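Local structure of CmeC (Campylobacter jejuni, 4MT4) at the interface of chains A and B. The protein forms a trimeric outer membrane channel of the outer membrane factor family and probably serves as the exit duct of a drug-efflux system. Sequence-based numbering; all coordinates share one arbitrary frame. Chains: chain A/B, CmeC.

Contact 1: the interface of chains A and B. Residues chain A 14-15, 264, 366, 369; chain B 240, 244-245.
B:Leu240 sends its CG opposite its own carbonyl carbon (chi1 -62°), which lays the isobutyl group over A:Phe366, whose own chi1 of -87° swings the ring off its helix toward chain B. The two belong to neighbouring protomers of an outer membrane factor, the TolC-like family of trimeric channels, and meet where the short helix 240-245 of chain B packs against the long helix 339-405 of chain A. B:Leu240 crosses the ring at about a right angle and spreads along it: CD2 sits over the face, 3.9 Å from the centroid in a CH-pi contact, while CD1 reaches the far end at CZ, 3.6 Å away. On the opposite face lies CD1 of A:Ile264, so the phenyl ring is sandwiched between an aliphatic group of each chain. The ring of A:Tyr14 stands at the edge of A:Phe366, with CG in its plane, and turns one of its own faces to CZ, which probably limits how far the phenyl group can tilt.

One turn further along the short helix, B:Leu244 sets its CD1 methyl over the junction of A:Ile264 and A:Phe366, touching both. That methyl lies 3.7 Å from CD1 of A:Ile264 and 3.8 Å from the ring atom CD2 of A:Phe366.

Polar contacts border this apolar cluster. The phenol OH of B:Tyr245 donates a hydrogen bond of 2.7 Å to the backbone O of A:Ser15. The carbonyl oxygen lies at the edge of the tyrosine ring and in its plane, but the hydroxyl sits above the carbonyl plane, 37° out of it. The same hydroxyl is 2.9 Å from the O of water 1, which also pairs with the backbone N of A:Ile264 in a nearly straight link. B:Leu244 CB backs one face of the tyrosine ring from within chain B.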
loop_
_atom_site.group_PDB
_atom_site.type_symbol
_atom_site.label_atom_id
_atom_site.label_comp_id
_atom_site.label_asym_id
_atom_site.label_seq_id
_atom_site.Cartn_x
_atom_site.Cartn_y
_atom_site.Cartn_z
ATOM N N TYR A 14 5.500 -24.996 20.068
ATOM C CA TYR A 14 4.996 -24.073 21.079
ATOM C C TYR A 14 4.214 -24.812 22.157
ATOM O O TYR A 14 3.701 -25.908 21.928
ATOM C CB TYR A 14 4.118 -22.993 20.438
ATOM C CG TYR A 14 2.891 -23.534 19.737
ATOM C CD1 TYR A 14 2.960 -23.982 18.423
ATOM C CD2 TYR A 14 1.663 -23.591 20.385
ATOM C CE1 TYR A 14 1.844 -24.477 17.776
ATOM C CE2 TYR A 14 0.540 -24.085 19.747
ATOM C CZ TYR A 14 0.637 -24.526 18.442
ATOM O OH TYR A 14 -0.477 -25.018 17.800
ATOM N N SER A 15 4.126 -24.205 23.334
ATOM C CA SER A 15 3.392 -24.791 24.447
ATOM C C SER A 15 1.983 -24.217 24.539
ATOM O O SER A 15 1.746 -23.071 24.155
ATOM C CB SER A 15 4.139 -24.557 25.761
ATOM O OG SER A 15 5.448 -25.098 25.706
ATOM N N ILE A 264 -4.044 -20.626 23.185
ATOM C CA ILE A 264 -3.745 -20.949 21.795
ATOM C C ILE A 264 -4.018 -22.427 21.514
ATOM O O ILE A 264 -3.764 -23.291 22.355
ATOM C CB ILE A 264 -2.281 -20.592 21.432
ATOM C CG1 ILE A 264 -2.018 -20.844 19.943
ATOM C CG2 ILE A 264 -1.296 -21.353 22.310
ATOM C CD1 ILE A 264 -0.677 -20.353 19.466
ATOM N N PHE A 366 0.892 -15.392 15.728
ATOM C CA PHE A 366 1.142 -15.649 17.144
ATOM C C PHE A 366 1.164 -14.356 17.952
ATOM O O PHE A 366 0.857 -14.355 19.145
ATOM C CB PHE A 366 2.463 -16.403 17.323
ATOM C CG PHE A 366 2.327 -17.896 17.221
ATOM C CD1 PHE A 366 1.868 -18.486 16.055
ATOM C CD2 PHE A 366 2.667 -18.709 18.290
ATOM C CE1 PHE A 366 1.743 -19.861 15.961
ATOM C CE2 PHE A 366 2.549 -20.082 18.199
ATOM C CZ PHE A 366 2.083 -20.660 17.034
ATOM N N ILE A 369 -2.579 -13.431 18.307
ATOM C CA ILE A 369 -3.221 -14.315 19.274
ATOM C C ILE A 369 -2.919 -13.883 20.706
ATOM O O ILE A 369 -3.808 -13.877 21.560
ATOM C CB ILE A 369 -2.775 -15.780 19.074
ATOM C CG1 ILE A 369 -3.255 -16.300 17.717
ATOM C CG2 ILE A 369 -3.306 -16.671 20.183
ATOM C CD1 ILE A 369 -2.828 -17.719 17.428
ATOM N N LEU B 240 8.331 -18.969 19.064
ATOM C CA LEU B 240 6.885 -18.839 19.220
ATOM C C LEU B 240 6.456 -18.742 20.681
ATOM O O LEU B 240 5.476 -18.067 21.004
ATOM C CB LEU B 240 6.176 -20.016 18.547
ATOM C CG LEU B 240 6.390 -20.121 17.035
ATOM C CD1 LEU B 240 5.598 -21.282 16.457
ATOM C CD2 LEU B 240 6.016 -18.815 16.350
ATOM N N LEU B 244 4.594 -15.671 22.563
ATOM C CA LEU B 244 3.346 -15.917 23.276
ATOM C C LEU B 244 3.379 -15.540 24.756
ATOM O O LEU B 244 2.446 -14.911 25.258
ATOM C CB LEU B 244 2.954 -17.391 23.149
ATOM C CG LEU B 244 2.098 -17.804 21.953
ATOM C CD1 LEU B 244 1.911 -19.313 21.927
ATOM C CD2 LEU B 244 0.752 -17.103 22.006
ATOM N N TYR B 245 4.441 -15.924 25.459
ATOM C CA TYR B 245 4.411 -15.883 26.918
ATOM C C TYR B 245 5.463 -14.989 27.578
ATOM O O TYR B 245 5.249 -14.497 28.685
ATOM C CB TYR B 245 4.541 -17.307 27.468
ATOM C CG TYR B 245 3.521 -18.268 26.898
ATOM C CD1 TYR B 245 2.169 -18.135 27.198
ATOM C CD2 TYR B 245 3.907 -19.306 26.060
ATOM C CE1 TYR B 245 1.234 -19.009 26.677
ATOM C CE2 TYR B 245 2.978 -20.185 25.536
ATOM C CZ TYR B 245 1.643 -20.032 25.847
ATOM O OH TYR B 245 0.713 -20.904 25.329
HETATM O O HOH W 1 -2.028 -20.031 25.280
#

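Contact 2: the interface of chains A and B. Residues chain A 371, 374-375; chain B 223, 226-227, 230.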
loop_
_atom_site.group_PDB
_atom_site.type_symbol
_atom_site.label_atom_id
_atom_site.label_comp_id
_atom_site.label_asym_id
_atom_site.label_seq_id
_atom_site.Cartn_x
_atom_site.Cartn_y
_atom_site.Cartn_z
ATOM N N TYR A 371 -2.029 -10.806 21.885
ATOM C CA TYR A 371 -2.669 -9.544 22.230
ATOM C C TYR A 371 -4.178 -9.702 22.366
ATOM O O TYR A 371 -4.774 -9.194 23.311
ATOM C CB TYR A 371 -2.357 -8.465 21.192
ATOM C CG TYR A 371 -2.939 -7.115 21.557
ATOM C CD1 TYR A 371 -2.308 -6.296 22.486
ATOM C CD2 TYR A 371 -4.123 -6.665 20.984
ATOM C CE1 TYR A 371 -2.837 -5.069 22.830
ATOM C CE2 TYR A 371 -4.658 -5.438 21.323
ATOM C CZ TYR A 371 -4.010 -4.643 22.248
ATOM O OH TYR A 371 -4.533 -3.416 22.595
ATOM N N VAL A 374 -5.063 -11.388 25.671
ATOM C CA VAL A 374 -4.795 -10.514 26.806
ATOM C C VAL A 374 -5.751 -9.327 26.816
ATOM O O VAL A 374 -6.245 -8.929 27.869
ATOM C CB VAL A 374 -3.338 -10.001 26.800
ATOM C CG1 VAL A 374 -3.115 -9.016 27.936
ATOM C CG2 VAL A 374 -2.367 -11.162 26.912
ATOM N N ALA A 375 -6.019 -8.773 25.637
ATOM C CA ALA A 375 -6.924 -7.633 25.521
ATOM C C ALA A 375 -8.331 -7.990 25.974
ATOM O O ALA A 375 -8.988 -7.209 26.661
ATOM C CB ALA A 375 -6.952 -7.115 24.090
ATOM N N LEU B 223 -2.819 -2.514 28.787
ATOM C CA LEU B 223 -3.206 -2.798 27.416
ATOM C C LEU B 223 -2.273 -2.102 26.433
ATOM O O LEU B 223 -1.879 -2.678 25.420
ATOM C CB LEU B 223 -4.652 -2.367 27.175
ATOM C CG LEU B 223 -5.493 -3.329 26.340
ATOM C CD1 LEU B 223 -5.299 -4.749 26.837
ATOM C CD2 LEU B 223 -6.961 -2.936 26.394
ATOM N N GLU B 226 0.981 -4.019 26.471
ATOM C CA GLU B 226 0.897 -5.268 25.726
ATOM C C GLU B 226 0.961 -5.031 24.221
ATOM O O GLU B 226 1.429 -5.890 23.472
ATOM C CB GLU B 226 -0.387 -6.017 26.081
ATOM C CG GLU B 226 -0.330 -6.738 27.416
ATOM C CD GLU B 226 0.632 -7.911 27.399
ATOM O OE1 GLU B 226 0.742 -8.577 26.347
ATOM O OE2 GLU B 226 1.277 -8.169 28.437
ATOM N N ASN B 227 0.491 -3.866 23.786
ATOM C CA ASN B 227 0.495 -3.521 22.368
ATOM C C ASN B 227 1.906 -3.319 21.832
ATOM O O ASN B 227 2.216 -3.716 20.707
ATOM C CB ASN B 227 -0.335 -2.260 22.123
ATOM C CG ASN B 227 -0.438 -1.908 20.650
ATOM O OD1 ASN B 227 -1.223 -2.504 19.912
ATOM N ND2 ASN B 227 0.353 -0.934 20.215
ATOM N N LYS B 230 3.954 -6.754 21.975
ATOM C CA LYS B 230 3.677 -7.516 20.763
ATOM C C LYS B 230 4.482 -6.984 19.584
ATOM O O LYS B 230 5.058 -7.752 18.815
ATOM C CB LYS B 230 2.184 -7.473 20.430
ATOM C CG LYS B 230 1.861 -7.832 18.985
ATOM C CD LYS B 230 0.464 -7.375 18.592
ATOM C CE LYS B 230 0.225 -7.546 17.099
ATOM N NZ LYS B 230 -1.106 -7.025 16.682
#
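A:Tyr371 lies across helix 201-236 of chain B with one edge of its ring against the backbone. Its CE1 is 3.7 Å from the carbonyl O of B:Leu223, which lies in the ring plane, and the same carbon also meets CA of B:Asn227. The ring thus spans a helical turn, with CD1 facing CB of B:Glu226 and the phenol OH ending beside CG of B:Leu223. At the root of the side chain, CB of A:Tyr371 is 4.0 Å from CD of B:Lys230, so the lysine makes this contact through its aliphatic stem.

Beside the tyrosine, A:Val374 and B:Glu226 cross at about a right angle. The valine CG1 touches the glutamate CG at 3.6 Å, a contact of the methylene chain, and CG2 looks toward OE1 of the carboxylate. Next to them, CD1 of B:Leu223 packs at 3.6 Å from CA of A:Ala375, where the small alanine side chain probably allows the leucine methyl to come up to the helix backbone.

In the next shell, CB of A:Ala375 rests over the rim of one face of A:Tyr371 and backs the ring from its own helix. CG of the tyrosine points away from its backbone N (chi1 -177°), which leans the ring outward from helix 339-405, and toward its C-terminal end, to reach B:Leu223. B:Glu226 bends at chi2 (-68°), which brings its carboxylate beside the valine methyls.

The patch is a helix-to-helix seam between protomers, with the chain B residues in a predicted coiled-coil stretch, and probably helps close the wall of the trimeric channel.

Contact 1 and contact 2 lie about 13 Å apart, measured between the centres of their C-alpha atoms, along one seam between protomers. Helix 339-405 of chain A serves both: A:Phe366 in contact 1 and A:Tyr371 in contact 2 are five residues apart. Chain B supplies two successive elements, helix 201-236 to contact 2 and the short helix 240-245 to contact 1. Chain A thus touches its partner on both sides of the short linker joining them, while the N-terminal segment of chain A adds a further hold at contact 1. Repeated in the three copies, such seams would help keep the channel wall continuous.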